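Dihydrofolate reductase (Schistosoma mansoni, PDB 3VCO) catalyses the NADPH-dependent reduction of 7,8-dihydrofolate to tetrahydrofolate, a key step in folate metabolism that supports thymidylate, purine and glycine synthesis. Local coordinates at residues N89-S93 and S94-H98; V105-S108 and L109-I113; L141-I145 and Y146-I150. All coordinates share one frame; numbering follows the deposited sequence.

Contact 1: N89-S93 and S94-H98; sequences NIVVS and STLSH. With SO4 (sulfate ion), chain B.
Ser93 OG is the hub round which the chain turns as it leaves strand 88-92. It accepts an almost straight hydrogen bond from Leu96 N at 3.0 Å (170°) and a weak, bent one from Thr95 N. The hydroxyl lies anti to its own backbone N (chi1 171°), which sets it beside the carbonyl carbon, within bonding distance of the amides of Thr95 and Leu96. Its proton goes to O3 of a bound sulfate, 2.9 Å from Ser93 OG, tying the turn to the anion. The single apolar contact between the segments lies on the side where Val91 is buried: Leu96 CD2 comes 4.2 Å from Val91 CG1, the two side chains crossing at about a right angle, with Val91 resting on Trp74 of helix 71-76. Strand 88-92 belongs to the parallel part of the dihydrofolate reductase sheet, and Ser93, Ser94 and Thr95, beyond its C-terminal end, probably contribute to the NADP(+) site. The sulfate, probably from the crystallisation liquor, shows that the loop after the strand can hold an anion. Ser94 N adds a nearly straight hydrogen bond to sulfate O1 at 2.9 Å. Toward solvent the grip is looser: the hydrogen bond from Ser94 OG to the same oxygen is longer, 3.2 Å, and the side chains of Ser94 and Thr95 are exposed, the latter touching Arg71, probably also part of the cofactor site.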
loop_
_atom_site.group_PDB
_atom_site.type_symbol
_atom_site.label_atom_id
_atom_site.label_comp_id
_atom_site.label_asym_id
_atom_site.label_seq_id
_atom_site.Cartn_x
_atom_site.Cartn_y
_atom_site.Cartn_z
ATOM N N ASN A 89 8.925 0.210 -8.313
ATOM C CA ASN A 89 8.615 -0.992 -7.528
ATOM C C ASN A 89 9.801 -1.406 -6.664
ATOM O O ASN A 89 10.916 -1.619 -7.177
ATOM C CB ASN A 89 8.302 -2.181 -8.448
ATOM C CG ASN A 89 7.007 -2.029 -9.209
ATOM O OD1 ASN A 89 6.216 -2.971 -9.271
ATOM N ND2 ASN A 89 6.768 -0.847 -9.778
ATOM N N ILE A 90 9.567 -1.585 -5.369
ATOM C CA ILE A 90 10.643 -1.999 -4.486
ATOM C C ILE A 90 10.128 -3.137 -3.609
ATOM O O ILE A 90 9.110 -2.996 -2.958
ATOM C CB ILE A 90 11.097 -0.853 -3.544
ATOM C CG1 ILE A 90 11.616 0.324 -4.352
ATOM C CG2 ILE A 90 12.237 -1.330 -2.597
ATOM C CD1 ILE A 90 11.986 1.491 -3.489
ATOM N N VAL A 91 10.811 -4.272 -3.652
ATOM C CA VAL A 91 10.406 -5.389 -2.811
ATOM C C VAL A 91 11.414 -5.513 -1.663
ATOM O O VAL A 91 12.615 -5.489 -1.911
ATOM C CB VAL A 91 10.356 -6.701 -3.631
ATOM C CG1 VAL A 91 9.970 -7.889 -2.740
ATOM C CG2 VAL A 91 9.339 -6.574 -4.800
ATOM N N VAL A 92 10.925 -5.649 -0.432
ATOM C CA VAL A 92 11.800 -5.776 0.717
ATOM C C VAL A 92 11.866 -7.265 1.033
ATOM O O VAL A 92 10.915 -7.824 1.560
ATOM C CB VAL A 92 11.245 -5.019 1.918
ATOM C CG1 VAL A 92 12.107 -5.288 3.212
ATOM C CG2 VAL A 92 11.103 -3.510 1.544
ATOM N N SER A 93 12.980 -7.887 0.674
ATOM C CA SER A 93 13.150 -9.328 0.810
ATOM C C SER A 93 14.646 -9.667 0.865
ATOM O O SER A 93 15.447 -8.983 0.260
ATOM C CB SER A 93 12.490 -10.027 -0.390
ATOM O OG SER A 93 12.777 -11.433 -0.438
ATOM N N SER A 94 15.011 -10.732 1.567
ATOM C CA SER A 94 16.382 -11.248 1.496
ATOM C C SER A 94 16.430 -12.491 0.612
ATOM O O SER A 94 17.505 -12.951 0.229
ATOM C CB SER A 94 16.940 -11.581 2.881
ATOM O OG SER A 94 15.996 -11.352 3.915
ATOM N N THR A 95 15.250 -13.008 0.271
ATOM C CA THR A 95 15.124 -14.226 -0.526
ATOM C C THR A 95 15.127 -13.950 -2.024
ATOM O O THR A 95 15.823 -14.615 -2.780
ATOM C CB THR A 95 13.794 -14.925 -0.243
ATOM O OG1 THR A 95 13.330 -14.586 1.069
ATOM C CG2 THR A 95 13.962 -16.403 -0.368
ATOM N N LEU A 96 14.328 -12.974 -2.447
ATOM C CA LEU A 96 14.095 -12.771 -3.866
ATOM C C LEU A 96 15.411 -12.524 -4.590
ATOM O O LEU A 96 16.041 -11.476 -4.459
ATOM C CB LEU A 96 13.052 -11.666 -4.116
ATOM C CG LEU A 96 12.572 -11.524 -5.567
ATOM C CD1 LEU A 96 12.019 -12.858 -6.116
ATOM C CD2 LEU A 96 11.533 -10.425 -5.699
ATOM N N SER A 97 15.852 -13.539 -5.312
ATOM C CA SER A 97 17.170 -13.492 -5.913
ATOM C C SER A 97 17.171 -12.553 -7.097
ATOM O O SER A 97 18.102 -11.764 -7.255
ATOM C CB SER A 97 17.665 -14.899 -6.307
ATOM O OG SER A 97 16.596 -15.787 -6.582
ATOM N N HIS A 98 16.126 -12.624 -7.924
ATOM C CA HIS A 98 16.106 -11.832 -9.133
ATOM C C HIS A 98 14.791 -11.064 -9.253
ATOM O O HIS A 98 13.791 -11.400 -8.605
ATOM C CB HIS A 98 16.380 -12.703 -10.353
ATOM C CG HIS A 98 17.611 -13.550 -10.214
ATOM N ND1 HIS A 98 17.592 -14.796 -9.622
ATOM C CD2 HIS A 98 18.903 -13.312 -10.542
ATOM C CE1 HIS A 98 18.816 -15.297 -9.612
ATOM N NE2 HIS A 98 19.628 -14.416 -10.165
HETATM S S SO4 B . 11.838 -12.692 3.111
HETATM O O1 SO4 B . 12.906 -11.717 3.346
HETATM O O2 SO4 B . 10.826 -12.519 4.146
HETATM O O3 SO4 B . 11.316 -12.561 1.748
HETATM O O4 SO4 B . 12.377 -14.049 3.198
#

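Contact 2: V105-S108 and L109-I113; sequences VVPS and LNAAI
Ser108 closes the first turn of helix 109-116 by reaching forward with its side chain to Ala111, and one side-chain and one backbone hydrogen bond join it to the helix. As the N-cap, Ser108 offers OG to Ala111 N at 3.0 Å (156°), a capping bond to one of the first amides of the helix. With chi1 at 77°, OG sits between the backbone N and the carbonyl carbon of its own residue, and from there it faces the start of the helix, passing 3.4 Å from Asn110 CB. The backbone bond comes from Ala112 N to Ser108 O, 3.0 Å long and somewhat bent; Ile113 N repeats the pattern with Leu109 O one residue later.

The apolar contacts lie beside this polar cap. Val106, the last residue of strand 104-106, turns its side chain toward the helix. Its CB meets the methyl of Ala111 at 3.9 Å, while Val106 CG2 lies 3.9 Å from Ala112 CB. The same CG2 also packs against the backbone, 3.6 Å from Ala112 N. Pro107 adds its CD atom, 4.0 Å from Ala111 CB. Two consecutive alanines thus present short side chains where strand and helix come together, and the valine fits against them. Deeper in, Val106 and Ala112 both rest on Ile90 of strand 88-92, while Leu109 and Ala112 reach Val68 of strand 64-70; this is the packing of a helix on the parallel sheet of the reductase fold.

The chemistry implies a division of labour: the serine probably helps define where the helix begins, while the carbons of Val106, Pro107 and Ala111 pack its first turn on the end of the strand.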
loop_
_atom_site.group_PDB
_atom_site.type_symbol
_atom_site.label_atom_id
_atom_site.label_comp_id
_atom_site.label_asym_id
_atom_site.label_seq_id
_atom_site.Cartn_x
_atom_site.Cartn_y
_atom_site.Cartn_z
ATOM N N VAL A 105 15.130 -4.740 -5.313
ATOM C CA VAL A 105 15.011 -5.653 -4.188
ATOM C C VAL A 105 15.993 -5.219 -3.130
ATOM O O VAL A 105 17.156 -5.046 -3.458
ATOM C CB VAL A 105 15.381 -7.071 -4.626
ATOM C CG1 VAL A 105 15.352 -8.010 -3.431
ATOM C CG2 VAL A 105 14.433 -7.542 -5.776
ATOM N N VAL A 106 15.535 -4.976 -1.895
ATOM C CA VAL A 106 16.413 -4.529 -0.812
ATOM C C VAL A 106 16.075 -5.327 0.460
ATOM O O VAL A 106 14.992 -5.885 0.555
ATOM C CB VAL A 106 16.239 -3.015 -0.543
ATOM C CG1 VAL A 106 16.535 -2.182 -1.821
ATOM C CG2 VAL A 106 14.827 -2.734 -0.053
ATOM N N PRO A 107 17.024 -5.446 1.415
ATOM C CA PRO A 107 16.772 -6.350 2.543
ATOM C C PRO A 107 15.853 -5.771 3.613
ATOM O O PRO A 107 15.357 -6.536 4.460
ATOM C CB PRO A 107 18.166 -6.559 3.149
ATOM C CG PRO A 107 18.920 -5.325 2.770
ATOM C CD PRO A 107 18.401 -4.919 1.421
ATOM N N SER A 108 15.618 -4.461 3.586
ATOM C CA SER A 108 14.895 -3.837 4.686
ATOM C C SER A 108 14.152 -2.592 4.235
ATOM O O SER A 108 14.435 -2.034 3.182
ATOM C CB SER A 108 15.828 -3.517 5.867
ATOM O OG SER A 108 16.611 -2.360 5.593
ATOM N N LEU A 109 13.169 -2.188 5.026
ATOM C CA LEU A 109 12.485 -0.908 4.803
ATOM C C LEU A 109 13.454 0.270 4.883
ATOM O O LEU A 109 13.336 1.219 4.101
ATOM C CB LEU A 109 11.371 -0.722 5.836
ATOM C CG LEU A 109 10.497 0.513 5.634
ATOM C CD1 LEU A 109 9.791 0.406 4.242
ATOM C CD2 LEU A 109 9.493 0.577 6.731
ATOM N N ASN A 110 14.371 0.216 5.853
ATOM C CA ASN A 110 15.442 1.195 5.979
ATOM C C ASN A 110 16.045 1.380 4.631
ATOM O O ASN A 110 16.159 2.500 4.131
ATOM C CB ASN A 110 16.574 0.725 6.932
ATOM C CG ASN A 110 16.326 1.130 8.349
ATOM O OD1 ASN A 110 15.388 1.874 8.586
ATOM N ND2 ASN A 110 17.154 0.651 9.316
ATOM N N ALA A 111 16.425 0.254 4.039
ATOM C CA ALA A 111 17.134 0.282 2.789
ATOM C C ALA A 111 16.258 0.791 1.632
ATOM O O ALA A 111 16.764 1.467 0.744
ATOM C CB ALA A 111 17.804 -1.076 2.495
ATOM N N ALA A 112 14.957 0.483 1.644
ATOM C CA ALA A 112 14.076 1.003 0.593
ATOM C C ALA A 112 14.051 2.533 0.662
ATOM O O ALA A 112 14.121 3.189 -0.358
ATOM C CB ALA A 112 12.662 0.454 0.721
ATOM N N ILE A 113 13.938 3.090 1.863
ATOM C CA ILE A 113 13.889 4.561 2.005
ATOM C C ILE A 113 15.213 5.221 1.625
ATOM O O ILE A 113 15.238 6.246 0.924
ATOM C CB ILE A 113 13.436 4.983 3.403
ATOM C CG1 ILE A 113 12.047 4.416 3.679
ATOM C CG2 ILE A 113 13.413 6.506 3.558
ATOM C CD1 ILE A 113 11.026 4.756 2.594
#

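Contact 3: L141-I145 and Y146-I150; sequences LKQSI and YPVRI
Gln143 and Tyr146 are joined by a pair of hydrogen bonds between the amide side chain of one and the main chain of the other. They hold the tight connection between helix 134-142 and strand 148-156, the last bend of a beta-alpha-beta crossover (strand 125-130, helix 134-142, strand 148-156) of the dihydrofolate reductase fold, in which the final strand enters the central sheet beside strand 23-29. Gln143 is the first residue to leave helical geometry. Its CG lies between the backbone N and the carbonyl carbon (chi1 58°) and the chain bends again at the next bond, which brings the amide to the backbone of Ile145 and Tyr146.

Gln143 OE1 is an acceptor with two donors. Tyr146 N approaches in the carbonyl plane, on a lone pair, in a straight bond of 2.7 Å. Ile145 N also donates, at 2.9 Å, but from well out of that plane. The other end of the amide is a donor: NE2 gives a hydrogen to Tyr146 O at 3.0 Å, with the acceptor nearly in the plane of the glutamine amide, and it also bonds to Ala140 O in the preceding helix. With oxygen and nitrogen both engaged, the rotation of the amide group is well determined.

Tyr146 O has a further donor, a water that bridges it to Gln143 O by donating to each carbonyl. The backbone on the two flanks of the turn is therefore linked directly through the side chain and indirectly through solvent.

Carbon contacts accompany these bonds. Leu141 CD2 meets Val148 CG1 at 4.2 Å, the two side chains crossing at about a right angle, and the methyl Val148 CG2 packs beside the amide nitrogen, 3.5 Å from Gln143 NE2. Ile145 sets its CG2 methyl over the Tyr146 ring in a CH-pi contact, 3.5 Å from the ring centroid and only 12° off its normal.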
loop_
_atom_site.group_PDB
_atom_site.type_symbol
_atom_site.label_atom_id
_atom_site.label_comp_id
_atom_site.label_asym_id
_atom_site.label_seq_id
_atom_site.Cartn_x
_atom_site.Cartn_y
_atom_site.Cartn_z
ATOM N N LEU A 141 4.032 1.698 10.868
ATOM C CA LEU A 141 3.175 2.289 11.901
ATOM C C LEU A 141 3.932 2.548 13.200
ATOM O O LEU A 141 3.599 3.460 13.932
ATOM C CB LEU A 141 2.002 1.334 12.239
ATOM C CG LEU A 141 0.933 1.443 11.137
ATOM C CD1 LEU A 141 -0.103 0.357 11.300
ATOM C CD2 LEU A 141 0.308 2.821 11.232
ATOM N N LYS A 142 4.914 1.704 13.494
ATOM C CA LYS A 142 5.611 1.737 14.784
ATOM C C LYS A 142 6.674 2.866 14.863
ATOM O O LYS A 142 6.983 3.341 15.953
ATOM C CB LYS A 142 6.247 0.361 15.084
ATOM C CG LYS A 142 6.711 0.127 16.532
ATOM C CD LYS A 142 6.846 -1.375 16.970
ATOM C CE LYS A 142 5.787 -1.799 18.044
ATOM N NZ LYS A 142 6.151 -3.008 18.898
ATOM N N GLN A 143 7.253 3.268 13.735
ATOM C CA GLN A 143 8.258 4.355 13.758
ATOM C C GLN A 143 7.643 5.698 14.159
ATOM O O GLN A 143 6.481 5.964 13.873
ATOM C CB GLN A 143 9.067 4.463 12.443
ATOM C CG GLN A 143 8.228 4.688 11.121
ATOM C CD GLN A 143 7.710 6.143 10.999
ATOM O OE1 GLN A 143 8.394 7.063 11.395
ATOM N NE2 GLN A 143 6.501 6.329 10.464
ATOM N N SER A 144 8.440 6.524 14.835
ATOM C CA SER A 144 7.989 7.779 15.415
ATOM C C SER A 144 8.752 8.965 14.837
ATOM O O SER A 144 9.106 9.892 15.565
ATOM C CB SER A 144 8.166 7.722 16.930
ATOM O OG SER A 144 9.414 7.145 17.305
ATOM N N ILE A 145 9.041 8.887 13.537
ATOM C CA ILE A 145 9.824 9.890 12.818
ATOM C C ILE A 145 8.987 10.573 11.747
ATOM O O ILE A 145 8.961 11.798 11.654
ATOM C CB ILE A 145 11.065 9.244 12.105
ATOM C CG1 ILE A 145 12.196 8.946 13.084
ATOM C CG2 ILE A 145 11.640 10.144 11.039
ATOM C CD1 ILE A 145 13.441 8.427 12.348
ATOM N N TYR A 146 8.340 9.763 10.909
ATOM C CA TYR A 146 7.569 10.252 9.763
ATOM C C TYR A 146 6.058 10.157 10.061
ATOM O O TYR A 146 5.612 9.190 10.678
ATOM C CB TYR A 146 7.870 9.445 8.500
ATOM C CG TYR A 146 9.318 9.416 8.089
ATOM C CD1 TYR A 146 9.890 10.496 7.429
ATOM C CD2 TYR A 146 10.118 8.326 8.370
ATOM C CE1 TYR A 146 11.208 10.490 7.055
ATOM C CE2 TYR A 146 11.448 8.314 7.992
ATOM C CZ TYR A 146 11.977 9.409 7.338
ATOM O OH TYR A 146 13.293 9.428 6.964
ATOM N N PRO A 147 5.269 11.142 9.597
ATOM C CA PRO A 147 3.803 11.014 9.699
ATOM C C PRO A 147 3.278 9.918 8.763
ATOM O O PRO A 147 3.886 9.655 7.748
ATOM C CB PRO A 147 3.298 12.386 9.231
ATOM C CG PRO A 147 4.340 12.860 8.279
ATOM C CD PRO A 147 5.669 12.358 8.862
ATOM N N VAL A 148 2.159 9.285 9.102
ATOM C CA VAL A 148 1.688 8.193 8.286
ATOM C C VAL A 148 0.272 8.500 7.849
ATOM O O VAL A 148 -0.484 9.086 8.607
ATOM C CB VAL A 148 1.644 6.907 9.122
ATOM C CG1 VAL A 148 1.066 5.712 8.283
ATOM C CG2 VAL A 148 3.043 6.604 9.733
ATOM N N ARG A 149 -0.056 8.122 6.621
ATOM C CA ARG A 149 -1.420 8.286 6.107
ATOM C C ARG A 149 -1.831 6.881 5.714
ATOM O O ARG A 149 -1.029 6.145 5.169
ATOM C CB ARG A 149 -1.465 9.187 4.860
ATOM C CG ARG A 149 -2.854 9.112 4.166
ATOM C CD ARG A 149 -3.028 10.153 3.125
ATOM N NE ARG A 149 -3.174 11.452 3.765
ATOM C CZ ARG A 149 -3.535 12.547 3.129
ATOM N NH1 ARG A 149 -3.805 12.515 1.819
ATOM N NH2 ARG A 149 -3.629 13.661 3.812
ATOM N N ILE A 150 -3.062 6.490 6.015
ATOM C CA ILE A 150 -3.529 5.172 5.609
ATOM C C ILE A 150 -4.671 5.324 4.608
ATOM O O ILE A 150 -5.682 5.923 4.914
ATOM C CB ILE A 150 -4.141 4.411 6.827
ATOM C CG1 ILE A 150 -3.077 4.195 7.917
ATOM C CG2 ILE A 150 -4.742 3.088 6.370
ATOM C CD1 ILE A 150 -3.705 3.731 9.295
HETATM O O HOH W 1 4.956 8.317 13.030
#

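In the fold
From the N terminus, the three contacts come in series, and none nests within or crosses another. Contact 1 shapes the turn out of strand 88-92; the chain then loops round to strand 104-106, the parallel neighbour of that strand, and contact 2 joins its end to helix 109-116. These two contacts touch, since Ser93 N and Val91 O probably bond to Val106 O and N, and their centres are 9 Å apart. Strand 125-130 and helix 134-142 follow before contact 3 turns the chain into strand 148-156. That contact lies farther off, its centre about 23 Å from that of contact 1, yet all three reach the same sheet.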